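Local coordinates for protein class I phosphodiesterase PDEB1 (Leishmania major, PDB 2R8Q) that binds a zinc ion, a magnesium ion and 3-isobutyl-1-methylxanthine in the largely helical, strand-free catalytic domain of a class I phosphodiesterase, at residues A137-L142 and S178-I183; V171-H176 and L212-A217; Q81-F86 and A189-G194. All blocks are in the same frame, centred on the assembly; numbering follows the deposited sequence.

Contact 1 of 3, residues A137-L142 and S178-I183. With ZN (zinc ion), chain C; MG (magnesium ion), chain D.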
ATOM      1  N   ALA A 137      -0.287  18.571  -2.266  1.00 14.74           N
ATOM      2  CA  ALA A 137      -1.057  18.987  -1.103  1.00 15.37           C
ATOM      3  C   ALA A 137      -2.416  18.279  -1.048  1.00 14.23           C
ATOM      4  O   ALA A 137      -2.876  17.892   0.020  1.00 14.60           O
ATOM      5  CB  ALA A 137      -1.253  20.504  -1.121  1.00 16.40           C
ATOM      6  N   LEU A 138      -3.048  18.092  -2.203  1.00 14.22           N
ATOM      7  CA  LEU A 138      -4.363  17.462  -2.248  1.00 13.85           C
ATOM      8  C   LEU A 138      -4.390  15.962  -1.963  1.00 13.82           C
ATOM      9  O   LEU A 138      -5.429  15.427  -1.577  1.00 15.12           O
ATOM     10  CB  LEU A 138      -5.027  17.740  -3.606  1.00 15.96           C
ATOM     11  CG  LEU A 138      -5.271  19.220  -3.914  1.00 18.69           C
ATOM     12  CD1 LEU A 138      -5.795  19.375  -5.337  1.00 20.21           C
ATOM     13  CD2 LEU A 138      -6.263  19.797  -2.909  1.00 17.44           C
ATOM     14  N   VAL A 139      -3.262  15.282  -2.139  1.00 13.73           N
ATOM     15  CA  VAL A 139      -3.213  13.843  -1.905  1.00 14.03           C
ATOM     16  C   VAL A 139      -2.471  13.459  -0.631  1.00 13.50           C
ATOM     17  O   VAL A 139      -2.489  12.298  -0.240  1.00 14.46           O
ATOM     18  CB  VAL A 139      -2.487  13.096  -3.060  1.00 14.17           C
ATOM     19  CG1 VAL A 139      -3.105  13.460  -4.404  1.00 16.34           C
ATOM     20  CG2 VAL A 139      -1.001  13.434  -3.044  1.00 14.86           C
ATOM     21  N   HIS A 140      -1.853  14.432   0.032  1.00 15.22           N
ATOM     22  CA  HIS A 140      -1.015  14.116   1.187  1.00 13.14           C
ATOM     23  C   HIS A 140      -1.604  13.446   2.426  1.00 14.10           C
ATOM     24  O   HIS A 140      -0.845  12.930   3.246  1.00 14.14           O
ATOM     25  CB  HIS A 140      -0.181  15.349   1.586  1.00 14.76           C
ATOM     26  CG  HIS A 140      -0.790  16.186   2.664  1.00 13.98           C
ATOM     27  ND1 HIS A 140      -1.758  17.136   2.417  1.00 14.12           N
ATOM     28  CD2 HIS A 140      -0.562  16.217   3.998  1.00 14.14           C
ATOM     29  CE1 HIS A 140      -2.100  17.715   3.553  1.00 15.28           C
ATOM     30  NE2 HIS A 140      -1.389  17.177   4.528  1.00 15.08           N
ATOM     31  N   ASP A 141      -2.929  13.430   2.563  1.00 12.63           N
ATOM     32  CA  ASP A 141      -3.574  12.783   3.710  1.00 12.96           C
ATOM     33  C   ASP A 141      -4.709  11.838   3.295  1.00 13.03           C
ATOM     34  O   ASP A 141      -5.556  11.484   4.114  1.00 13.14           O
ATOM     35  CB  ASP A 141      -4.140  13.824   4.688  1.00 13.60           C
ATOM     36  CG  ASP A 141      -3.132  14.258   5.724  1.00 14.61           C
ATOM     37  OD1 ASP A 141      -2.349  13.398   6.172  1.00 14.37           O
ATOM     38  OD2 ASP A 141      -3.136  15.450   6.104  1.00 12.08           O
ATOM     39  N   LEU A 142      -4.713  11.415   2.035  1.00 13.47           N
ATOM     40  CA  LEU A 142      -5.776  10.538   1.531  1.00 14.25           C
ATOM     41  C   LEU A 142      -6.186   9.377   2.438  1.00 14.79           C
ATOM     42  O   LEU A 142      -5.355   8.593   2.877  1.00 14.36           O
ATOM     43  CB  LEU A 142      -5.390   9.976   0.159  1.00 14.25           C
ATOM     44  CG  LEU A 142      -5.346  10.950  -1.024  1.00 14.99           C
ATOM     45  CD1 LEU A 142      -4.593  10.312  -2.188  1.00 14.51           C
ATOM     46  CD2 LEU A 142      -6.760  11.324  -1.445  1.00 15.36           C
ATOM     47  N   SER A 178       0.152   5.474  -1.784  1.00 16.74           N
ATOM     48  CA  SER A 178      -0.454   4.380  -2.537  1.00 18.43           C
ATOM     49  C   SER A 178      -1.766   4.807  -3.182  1.00 19.05           C
ATOM     50  O   SER A 178      -2.052   4.446  -4.330  1.00 19.13           O
ATOM     51  CB  SER A 178      -0.691   3.178  -1.619  1.00 20.65           C
ATOM     52  OG  SER A 178       0.534   2.701  -1.093  1.00 24.52           O
ATOM     53  N   LEU A 179      -2.570   5.573  -2.450  1.00 18.43           N
ATOM     54  CA  LEU A 179      -3.838   6.034  -2.998  1.00 17.41           C
ATOM     55  C   LEU A 179      -3.630   7.129  -4.038  1.00 17.17           C
ATOM     56  O   LEU A 179      -4.410   7.251  -4.983  1.00 17.03           O
ATOM     57  CB  LEU A 179      -4.759   6.526  -1.881  1.00 18.24           C
ATOM     58  CG  LEU A 179      -5.304   5.401  -0.999  1.00 20.85           C
ATOM     59  CD1 LEU A 179      -6.154   5.986   0.109  1.00 21.36           C
ATOM     60  CD2 LEU A 179      -6.130   4.440  -1.844  1.00 25.21           C
ATOM     61  N   ALA A 180      -2.581   7.929  -3.871  1.00 15.73           N
ATOM     62  CA  ALA A 180      -2.294   8.981  -4.838  1.00 16.29           C
ATOM     63  C   ALA A 180      -1.990   8.311  -6.176  1.00 15.87           C
ATOM     64  O   ALA A 180      -2.475   8.737  -7.221  1.00 16.10           O
ATOM     65  CB  ALA A 180      -1.098   9.807  -4.381  1.00 16.77           C
ATOM     66  N   ILE A 181      -1.191   7.251  -6.123  1.00 15.93           N
ATOM     67  CA  ILE A 181      -0.821   6.501  -7.318  1.00 18.31           C
ATOM     68  C   ILE A 181      -2.063   5.914  -7.982  1.00 18.71           C
ATOM     69  O   ILE A 181      -2.190   5.935  -9.207  1.00 19.78           O
ATOM     70  CB  ILE A 181       0.186   5.373  -6.962  1.00 17.87           C
ATOM     71  CG1 ILE A 181       1.534   6.004  -6.600  1.00 19.12           C
ATOM     72  CG2 ILE A 181       0.336   4.392  -8.140  1.00 19.43           C
ATOM     73  CD1 ILE A 181       2.552   5.033  -6.009  1.00 19.39           C
ATOM     74  N   GLU A 182      -2.978   5.402  -7.168  1.00 18.10           N
ATOM     75  CA  GLU A 182      -4.220   4.823  -7.673  1.00 19.23           C
ATOM     76  C   GLU A 182      -5.028   5.866  -8.447  1.00 18.91           C
ATOM     77  O   GLU A 182      -5.474   5.618  -9.570  1.00 19.41           O
ATOM     78  CB  GLU A 182      -5.048   4.289  -6.502  1.00 21.78           C
ATOM     79  CG  GLU A 182      -6.432   3.802  -6.880  1.00 28.18           C
ATOM     80  CD  GLU A 182      -7.244   3.399  -5.667  1.00 31.20           C
ATOM     81  OE1 GLU A 182      -6.817   2.468  -4.949  1.00 32.31           O
ATOM     82  OE2 GLU A 182      -8.307   4.015  -5.429  1.00 34.95           O
ATOM     83  N   ILE A 183      -5.220   7.032  -7.840  1.00 17.54           N
ATOM     84  CA  ILE A 183      -5.970   8.105  -8.483  1.00 17.93           C
ATOM     85  C   ILE A 183      -5.346   8.529  -9.813  1.00 18.63           C
ATOM     86  O   ILE A 183      -6.039   8.655 -10.824  1.00 18.74           O
ATOM     87  CB  ILE A 183      -6.054   9.348  -7.563  1.00 17.40           C
ATOM     88  CG1 ILE A 183      -6.921   9.031  -6.344  1.00 19.76           C
ATOM     89  CG2 ILE A 183      -6.608  10.536  -8.334  1.00 19.02           C
ATOM     90  CD1 ILE A 183      -6.920  10.129  -5.287  1.00 20.27           C
TER
HETATM   91 ZN    ZN C   1      -1.795  16.988   6.711  1.00 16.99          ZN
HETATM   92 MG    MG D   2      -0.546  13.508   7.367  1.00 15.90          MG
HETATM   93  O   HOH W   1      -0.173  15.659   7.219  1.00 17.59           O
HETATM   94  O   HOH W   2      -1.921  16.835   8.992  1.00 18.68           O
HETATM   95  O   HOH W   3      -0.839  11.335   7.699  1.00 14.58           O
HETATM   96  O   HOH W   4       1.417  13.258   8.315  1.00 15.36           O
HETATM   97  O   HOH W   5      -1.488  13.821   9.349  1.00 15.83           O
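Leu-142 drives its CD1 methyl onto the backbone of helix 171-184 at Ala-180, with CD1 3.5 Å from the Ala-180 N. The same methyl lies 3.8 Å from Leu-179 CB and 3.9 Å from Ile-183 CD1, so one branch bears on three helix residues. Leu-142 and Ile-183 meet tip to tip, and CD2 of the leucine also touches the CD1 of the isoleucine. The Leu-142 CB points toward the helix, and chi1 of -69° sets CG anti to the carbonyl carbon, beside the backbone N. A second patch is made by Val-139, whose CB stands 3.8 Å from Ala-180 CB and whose CG2 and, farther off, CG1 also lie near that carbon. The contact is therefore wholly apolar, and Ala-180 serves both residues: Leu-142 CD1 reaches its backbone N while Val-139 packs on its CB.

Val-139 and Leu-142 are the ends of a type I turn, and the two residues between them carry metal ligands, the His-Asp pair that gives the HD superfamily its name. His-140 NE2 binds zinc at 2.2 Å, while its ND1 donates to Ala-137 O at 2.8 Å with an N-H...O angle of 174°; the acceptor lies in the ring plane, so the bond fixes the imidazole's rotation. Asp-141 bridges the two ions, OD2 on zinc at 2.1 Å and OD1 on magnesium at 2.2 Å. His-104 and Asp-254 complete the protein ligands of zinc.

Thus the turn has its apolar ends on one helix and its polar middle on the metals. Helix 80-92 touches both Val-139 and Ile-183 through Phe-86, helix 102-118 packs on Ala-137 and His-140, and the second subunit reaches the far side of helix 171-184 at Ile-181.

Contact 2 of 3, residues V171-H176 and L212-A217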
ATOM      1  N   VAL A 171       3.283   4.542   8.668  1.00 21.24           N
ATOM      2  CA  VAL A 171       2.071   3.809   8.320  1.00 20.82           C
ATOM      3  C   VAL A 171       1.131   4.587   7.404  1.00 20.01           C
ATOM      4  O   VAL A 171       0.825   4.160   6.290  1.00 19.84           O
ATOM      5  CB  VAL A 171       1.285   3.424   9.596  1.00 22.59           C
ATOM      6  CG1 VAL A 171       0.103   2.547   9.232  1.00 23.85           C
ATOM      7  CG2 VAL A 171       2.209   2.717  10.588  1.00 25.41           C
ATOM      8  N   LEU A 172       0.670   5.733   7.890  1.00 17.96           N
ATOM      9  CA  LEU A 172      -0.254   6.573   7.142  1.00 17.47           C
ATOM     10  C   LEU A 172       0.307   7.152   5.851  1.00 16.54           C
ATOM     11  O   LEU A 172      -0.333   7.075   4.801  1.00 16.11           O
ATOM     12  CB  LEU A 172      -0.733   7.724   8.030  1.00 17.86           C
ATOM     13  CG  LEU A 172      -1.781   7.387   9.088  1.00 20.38           C
ATOM     14  CD1 LEU A 172      -1.772   8.444  10.177  1.00 22.07           C
ATOM     15  CD2 LEU A 172      -3.142   7.289   8.431  1.00 23.00           C
ATOM     16  N   GLU A 173       1.500   7.733   5.924  1.00 16.02           N
ATOM     17  CA  GLU A 173       2.092   8.369   4.752  1.00 15.89           C
ATOM     18  C   GLU A 173       2.309   7.452   3.544  1.00 15.85           C
ATOM     19  O   GLU A 173       2.092   7.866   2.404  1.00 16.57           O
ATOM     20  CB  GLU A 173       3.386   9.083   5.152  1.00 16.28           C
ATOM     21  CG  GLU A 173       3.179  10.264   6.121  1.00 17.62           C
ATOM     22  CD  GLU A 173       2.815   9.837   7.539  1.00 18.39           C
ATOM     23  OE1 GLU A 173       3.158   8.705   7.925  1.00 16.59           O
ATOM     24  OE2 GLU A 173       2.203  10.641   8.276  1.00 18.37           O
ATOM     25  N   VAL A 174       2.712   6.207   3.771  1.00 16.25           N
ATOM     26  CA  VAL A 174       2.891   5.294   2.647  1.00 17.20           C
ATOM     27  C   VAL A 174       1.510   5.004   2.055  1.00 17.13           C
ATOM     28  O   VAL A 174       1.354   4.910   0.836  1.00 16.87           O
ATOM     29  CB  VAL A 174       3.569   3.979   3.092  1.00 19.41           C
ATOM     30  CG1 VAL A 174       3.571   2.969   1.941  1.00 20.61           C
ATOM     31  CG2 VAL A 174       5.000   4.265   3.528  1.00 19.18           C
ATOM     32  N   HIS A 175       0.508   4.885   2.926  1.00 16.34           N
ATOM     33  CA  HIS A 175      -0.864   4.632   2.495  1.00 17.51           C
ATOM     34  C   HIS A 175      -1.353   5.786   1.618  1.00 15.62           C
ATOM     35  O   HIS A 175      -1.965   5.558   0.573  1.00 15.74           O
ATOM     36  CB  HIS A 175      -1.778   4.481   3.719  1.00 18.97           C
ATOM     37  CG  HIS A 175      -3.208   4.174   3.387  1.00 20.86           C
ATOM     38  ND1 HIS A 175      -3.596   3.012   2.754  1.00 23.65           N
ATOM     39  CD2 HIS A 175      -4.347   4.867   3.630  1.00 21.44           C
ATOM     40  CE1 HIS A 175      -4.912   3.001   2.625  1.00 23.82           C
ATOM     41  NE2 HIS A 175      -5.392   4.115   3.148  1.00 22.33           N
ATOM     42  N   HIS A 176      -1.078   7.023   2.030  1.00 14.84           N
ATOM     43  CA  HIS A 176      -1.523   8.171   1.233  1.00 14.79           C
ATOM     44  C   HIS A 176      -0.877   8.132  -0.158  1.00 15.74           C
ATOM     45  O   HIS A 176      -1.522   8.436  -1.167  1.00 15.71           O
ATOM     46  CB  HIS A 176      -1.167   9.506   1.911  1.00 14.68           C
ATOM     47  CG  HIS A 176      -1.610   9.617   3.339  1.00 14.19           C
ATOM     48  ND1 HIS A 176      -2.868   9.249   3.773  1.00 14.30           N
ATOM     49  CD2 HIS A 176      -0.974  10.126   4.424  1.00 14.78           C
ATOM     50  CE1 HIS A 176      -2.986   9.527   5.060  1.00 16.23           C
ATOM     51  NE2 HIS A 176      -1.852  10.061   5.479  1.00 14.39           N
ATOM     52  N   LEU A 212       5.901  11.646   2.169  1.00 14.64           N
ATOM     53  CA  LEU A 212       6.608  10.925   3.219  1.00 14.86           C
ATOM     54  C   LEU A 212       7.229  11.881   4.231  1.00 16.41           C
ATOM     55  O   LEU A 212       7.377  11.543   5.409  1.00 17.88           O
ATOM     56  CB  LEU A 212       7.685  10.020   2.614  1.00 15.00           C
ATOM     57  CG  LEU A 212       7.169   8.891   1.712  1.00 16.17           C
ATOM     58  CD1 LEU A 212       8.355   8.096   1.170  1.00 16.98           C
ATOM     59  CD2 LEU A 212       6.225   7.982   2.492  1.00 18.40           C
ATOM     60  N   ALA A 213       7.586  13.076   3.769  1.00 14.91           N
ATOM     61  CA  ALA A 213       8.192  14.077   4.640  1.00 16.35           C
ATOM     62  C   ALA A 213       7.220  14.652   5.670  1.00 17.28           C
ATOM     63  O   ALA A 213       7.650  15.306   6.619  1.00 18.94           O
ATOM     64  CB  ALA A 213       8.780  15.209   3.806  1.00 17.16           C
ATOM     65  N   THR A 214       5.922  14.415   5.493  1.00 16.65           N
ATOM     66  CA  THR A 214       4.939  14.950   6.437  1.00 15.62           C
ATOM     67  C   THR A 214       4.771  14.138   7.719  1.00 16.12           C
ATOM     68  O   THR A 214       4.015  14.533   8.603  1.00 16.91           O
ATOM     69  CB  THR A 214       3.543  15.124   5.794  1.00 15.77           C
ATOM     70  OG1 THR A 214       3.065  13.860   5.320  1.00 16.82           O
ATOM     71  CG2 THR A 214       3.605  16.123   4.643  1.00 15.24           C
ATOM     72  N   ASP A 215       5.461  13.005   7.827  1.00 16.52           N
ATOM     73  CA  ASP A 215       5.370  12.208   9.049  1.00 17.60           C
ATOM     74  C   ASP A 215       6.127  12.975  10.126  1.00 17.65           C
ATOM     75  O   ASP A 215       7.344  13.138  10.038  1.00 18.11           O
ATOM     76  CB  ASP A 215       6.006  10.832   8.856  1.00 20.10           C
ATOM     77  CG  ASP A 215       5.941   9.981  10.115  1.00 22.03           C
ATOM     78  OD1 ASP A 215       5.410  10.466  11.137  1.00 23.35           O
ATOM     79  OD2 ASP A 215       6.416   8.828  10.080  1.00 24.50           O
ATOM     80  N   MET A 216       5.408  13.448  11.139  1.00 18.00           N
ATOM     81  CA  MET A 216       6.029  14.229  12.205  1.00 20.22           C
ATOM     82  C   MET A 216       7.075  13.494  13.032  1.00 21.00           C
ATOM     83  O   MET A 216       7.831  14.122  13.777  1.00 20.76           O
ATOM     84  CB  MET A 216       4.953  14.821  13.120  1.00 20.50           C
ATOM     85  CG  MET A 216       4.204  16.000  12.508  1.00 23.04           C
ATOM     86  SD  MET A 216       5.286  17.387  12.040  1.00 25.49           S
ATOM     87  CE  MET A 216       5.571  18.157  13.616  1.00 24.65           C
ATOM     88  N   ALA A 217       7.133  12.172  12.911  1.00 21.60           N
ATOM     89  CA  ALA A 217       8.132  11.413  13.658  1.00 22.79           C
ATOM     90  C   ALA A 217       9.519  11.751  13.116  1.00 23.73           C
ATOM     91  O   ALA A 217      10.526  11.583  13.801  1.00 25.01           O
ATOM     92  CB  ALA A 217       7.869   9.916  13.524  1.00 24.24           C
TER
HETATM   93  O   HOH W   4       1.417  13.258   8.315  1.00 15.36           O
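The second shell of the magnesium site brings Glu-173 of helix 171-184 against Thr-214 and Asp-215 of the loop after helix 197-212. A magnesium-bound water donates to Glu-173 OE2 at 2.7 Å and to Thr-214 O at 2.9 Å, tying both segments to the metal without direct coordination. Glu-173 CG lies 3.7 Å from Thr-214 OG1, a hydroxyl that bonds to Val-211 O. The bend of the Glu-173 chain at chi2 (72°) turns CD toward Asp-215, whose CB it meets at 3.6 Å. The two carboxylates stack with planes only 3° apart, Glu-173 OE1 being 3.9 Å from Asp-215 OD2. Such like-charged proximity is probably eased by outside donors: Asn-149 ND2 holds Glu-173 OE1, and Ser-170 OG bonds to Asp-215 OD2. The other oxygen, Asp-215 OD1, closes an Asx turn by accepting from Ala-217 N at 3.0 Å, from above the carboxylate plane. Nearer the helix backbone the contact turns apolar. Leu-212 CD2 lies 4.0 Å from both Glu-173 CB and Val-174 CG2.

Helix 149-154 touches Val-171, Leu-172 and Asp-215, helix 239-254 backs the loop at Thr-214 through Ile-250 and Asp-254, and the second subunit packs on Val-174 and Leu-212.

Contact 3 of 3, residues Q81-F86 and A189-G194; sequences QTLLNF and ADVFEG
Apolar contact joins Phe-86 to Val-191. The CG2 methyl of Val-191 sits over the ring face, 4.2 Å from the centroid of Phe-86 and 6° off the ring normal, a CH-pi contact, while Val-191 CG1 presses on Phe-86 CB at 3.4 Å. In Phe-86, chi1 of 173° puts CG anti to the backbone N, where it lies 3.6 Å from Val-191 CG1. Ala-189 CB rests on the helix near Phe-86 CB, at 4.3 Å, and also touches Asn-85 CB.

A methyl meets a backbone carbonyl where Thr-82 CG2 lies 3.3 Å from Asp-190 O.

Polar contact is a single bond across the segments: Thr-82 OG1 donates to Glu-193 OE2 at 2.8 Å, the side chains meeting tip to tip and the donor on the syn side, 35° out of the carboxylate plane. Arg-79 salt-bridges the other oxygen, OE1. Asn-85 ND2 bonds to Ala-188 O and its OD1 to Arg-24 NH1. Within the loop, Phe-192 N bonds to Asp-190 OD1 at 3.0 Å, closing an Asx turn around Val-191.

The loop, lacking regular structure, is thus held to helix 80-92 by an aromatic-aliphatic core, with a hydrogen bond and charge at its margin.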
ATOM      1  N   GLN A  81     -10.803  19.542 -17.425  1.00 21.62           N
ATOM      2  CA  GLN A  81     -11.603  18.467 -16.859  1.00 21.09           C
ATOM      3  C   GLN A  81     -10.745  17.457 -16.103  1.00 19.59           C
ATOM      4  O   GLN A  81     -11.204  16.846 -15.142  1.00 18.97           O
ATOM      5  CB  GLN A  81     -12.406  17.760 -17.956  1.00 22.78           C
ATOM      6  CG  GLN A  81     -13.354  16.689 -17.428  1.00 24.34           C
ATOM      7  CD  GLN A  81     -14.318  16.191 -18.487  1.00 27.10           C
ATOM      8  OE1 GLN A  81     -15.094  16.965 -19.040  1.00 31.24           O
ATOM      9  NE2 GLN A  81     -14.270  14.897 -18.776  1.00 29.42           N
ATOM     10  N   THR A  82      -9.500  17.280 -16.532  1.00 18.69           N
ATOM     11  CA  THR A  82      -8.618  16.344 -15.845  1.00 17.38           C
ATOM     12  C   THR A  82      -8.350  16.867 -14.439  1.00 17.54           C
ATOM     13  O   THR A  82      -8.405  16.109 -13.470  1.00 17.43           O
ATOM     14  CB  THR A  82      -7.280  16.186 -16.581  1.00 18.13           C
ATOM     15  OG1 THR A  82      -7.526  15.798 -17.940  1.00 18.40           O
ATOM     16  CG2 THR A  82      -6.431  15.122 -15.906  1.00 17.95           C
ATOM     17  N   LEU A  83      -8.055  18.159 -14.335  1.00 16.07           N
ATOM     18  CA  LEU A  83      -7.794  18.778 -13.037  1.00 17.05           C
ATOM     19  C   LEU A  83      -9.007  18.655 -12.115  1.00 17.10           C
ATOM     20  O   LEU A  83      -8.870  18.290 -10.946  1.00 16.67           O
ATOM     21  CB  LEU A  83      -7.437  20.257 -13.206  1.00 17.90           C
ATOM     22  CG  LEU A  83      -7.245  21.061 -11.916  1.00 17.90           C
ATOM     23  CD1 LEU A  83      -6.098  20.463 -11.105  1.00 19.35           C
ATOM     24  CD2 LEU A  83      -6.958  22.510 -12.249  1.00 19.35           C
ATOM     25  N   LEU A  84     -10.195  18.962 -12.632  1.00 16.97           N
ATOM     26  CA  LEU A  84     -11.398  18.879 -11.811  1.00 16.99           C
ATOM     27  C   LEU A  84     -11.665  17.437 -11.375  1.00 17.68           C
ATOM     28  O   LEU A  84     -12.006  17.189 -10.214  1.00 18.11           O
ATOM     29  CB  LEU A  84     -12.608  19.454 -12.566  1.00 17.23           C
ATOM     30  CG  LEU A  84     -13.917  19.563 -11.772  1.00 16.75           C
ATOM     31  CD1 LEU A  84     -13.687  20.316 -10.456  1.00 18.11           C
ATOM     32  CD2 LEU A  84     -14.966  20.282 -12.618  1.00 19.20           C
ATOM     33  N   ASN A  85     -11.508  16.483 -12.291  1.00 16.91           N
ATOM     34  CA  ASN A  85     -11.721  15.082 -11.936  1.00 16.95           C
ATOM     35  C   ASN A  85     -10.747  14.681 -10.833  1.00 15.99           C
ATOM     36  O   ASN A  85     -11.117  13.970  -9.900  1.00 16.55           O
ATOM     37  CB  ASN A  85     -11.511  14.157 -13.138  1.00 17.51           C
ATOM     38  CG  ASN A  85     -12.674  14.185 -14.113  1.00 18.88           C
ATOM     39  OD1 ASN A  85     -13.802  14.533 -13.750  1.00 19.13           O
ATOM     40  ND2 ASN A  85     -12.407  13.794 -15.357  1.00 22.11           N
ATOM     41  N   PHE A  86      -9.500  15.129 -10.951  1.00 15.75           N
ATOM     42  CA  PHE A  86      -8.482  14.810  -9.946  1.00 14.55           C
ATOM     43  C   PHE A  86      -8.912  15.341  -8.578  1.00 16.21           C
ATOM     44  O   PHE A  86      -8.880  14.620  -7.581  1.00 15.35           O
ATOM     45  CB  PHE A  86      -7.137  15.422 -10.347  1.00 15.96           C
ATOM     46  CG  PHE A  86      -6.069  15.294  -9.295  1.00 14.86           C
ATOM     47  CD1 PHE A  86      -5.435  14.072  -9.072  1.00 15.83           C
ATOM     48  CD2 PHE A  86      -5.699  16.394  -8.530  1.00 14.75           C
ATOM     49  CE1 PHE A  86      -4.447  13.953  -8.101  1.00 15.87           C
ATOM     50  CE2 PHE A  86      -4.709  16.286  -7.553  1.00 14.58           C
ATOM     51  CZ  PHE A  86      -4.084  15.064  -7.341  1.00 14.87           C
ATOM     52  N   ALA A 189      -8.114  11.430 -14.649  1.00 18.48           N
ATOM     53  CA  ALA A 189      -7.717  12.261 -13.514  1.00 18.36           C
ATOM     54  C   ALA A 189      -6.205  12.423 -13.404  1.00 18.64           C
ATOM     55  O   ALA A 189      -5.702  12.941 -12.408  1.00 18.09           O
ATOM     56  CB  ALA A 189      -8.270  11.664 -12.218  1.00 18.51           C
ATOM     57  N   ASP A 190      -5.481  11.996 -14.432  1.00 17.29           N
ATOM     58  CA  ASP A 190      -4.026  12.084 -14.414  1.00 17.92           C
ATOM     59  C   ASP A 190      -3.515  13.492 -14.715  1.00 18.23           C
ATOM     60  O   ASP A 190      -3.336  13.866 -15.876  1.00 19.35           O
ATOM     61  CB  ASP A 190      -3.445  11.064 -15.401  1.00 18.18           C
ATOM     62  CG  ASP A 190      -1.933  11.117 -15.478  1.00 19.87           C
ATOM     63  OD1 ASP A 190      -1.300  11.649 -14.542  1.00 20.23           O
ATOM     64  OD2 ASP A 190      -1.373  10.612 -16.475  1.00 23.60           O
ATOM     65  N   VAL A 191      -3.273  14.271 -13.661  1.00 17.41           N
ATOM     66  CA  VAL A 191      -2.799  15.641 -13.822  1.00 16.34           C
ATOM     67  C   VAL A 191      -1.345  15.745 -14.284  1.00 16.58           C
ATOM     68  O   VAL A 191      -0.811  16.843 -14.423  1.00 16.50           O
ATOM     69  CB  VAL A 191      -2.997  16.465 -12.525  1.00 16.40           C
ATOM     70  CG1 VAL A 191      -4.486  16.582 -12.218  1.00 16.74           C
ATOM     71  CG2 VAL A 191      -2.264  15.813 -11.362  1.00 17.98           C
ATOM     72  N   PHE A 192      -0.716  14.596 -14.518  1.00 17.15           N
ATOM     73  CA  PHE A 192       0.659  14.550 -15.015  1.00 16.94           C
ATOM     74  C   PHE A 192       0.602  14.082 -16.475  1.00 19.44           C
ATOM     75  O   PHE A 192       1.630  13.773 -17.085  1.00 18.78           O
ATOM     76  CB  PHE A 192       1.498  13.551 -14.205  1.00 18.47           C
ATOM     77  CG  PHE A 192       1.757  13.968 -12.780  1.00 17.76           C
ATOM     78  CD1 PHE A 192       2.138  13.019 -11.833  1.00 18.55           C
ATOM     79  CD2 PHE A 192       1.645  15.297 -12.385  1.00 17.99           C
ATOM     80  CE1 PHE A 192       2.401  13.389 -10.512  1.00 20.14           C
ATOM     81  CE2 PHE A 192       1.908  15.677 -11.064  1.00 18.18           C
ATOM     82  CZ  PHE A 192       2.286  14.717 -10.129  1.00 18.41           C
ATOM     83  N   GLU A 193      -0.610  14.046 -17.027  1.00 19.49           N
ATOM     84  CA  GLU A 193      -0.835  13.583 -18.398  1.00 19.80           C
ATOM     85  C   GLU A 193      -0.041  14.316 -19.476  1.00 20.47           C
ATOM     86  O   GLU A 193       0.265  13.737 -20.518  1.00 20.90           O
ATOM     87  CB  GLU A 193      -2.333  13.657 -18.737  1.00 18.92           C
ATOM     88  CG  GLU A 193      -2.865  15.072 -18.965  1.00 19.60           C
ATOM     89  CD  GLU A 193      -4.359  15.102 -19.244  1.00 21.07           C
ATOM     90  OE1 GLU A 193      -4.892  14.081 -19.726  1.00 22.87           O
ATOM     91  OE2 GLU A 193      -4.994  16.151 -18.991  1.00 19.78           O
ATOM     92  N   GLY A 194       0.291  15.580 -19.232  1.00 19.29           N
ATOM     93  CA  GLY A 194       1.026  16.350 -20.222  1.00 21.52           C
ATOM     94  C   GLY A 194       2.534  16.321 -20.078  1.00 20.78           C
ATOM     95  O   GLY A 194       3.250  16.928 -20.874  1.00 22.98           O
TER

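Overall arrangement
Contacts 1 and 2 are buried about 12 Å from the chain centre and both use helix 171-184, the former in its C-terminal half and the latter at its start. They meet where Leu-142 O lies 2.7 Å from His-176 ND1, a probable hydrogen bond, and they share a magnesium-bound water. Contact 1 packs apolar side chains behind metal ligands, whereas contact 2 sets carboxylates in the second shell. Contact 3 lies farther out, about 20 Å from the centre, though most of its touching residues are buried too; it mixes a CH-pi contact with a peripheral hydrogen bond. Phe-86 links it to contact 1 through Val-139 and Ile-183, while contacts 2 and 3 do not touch.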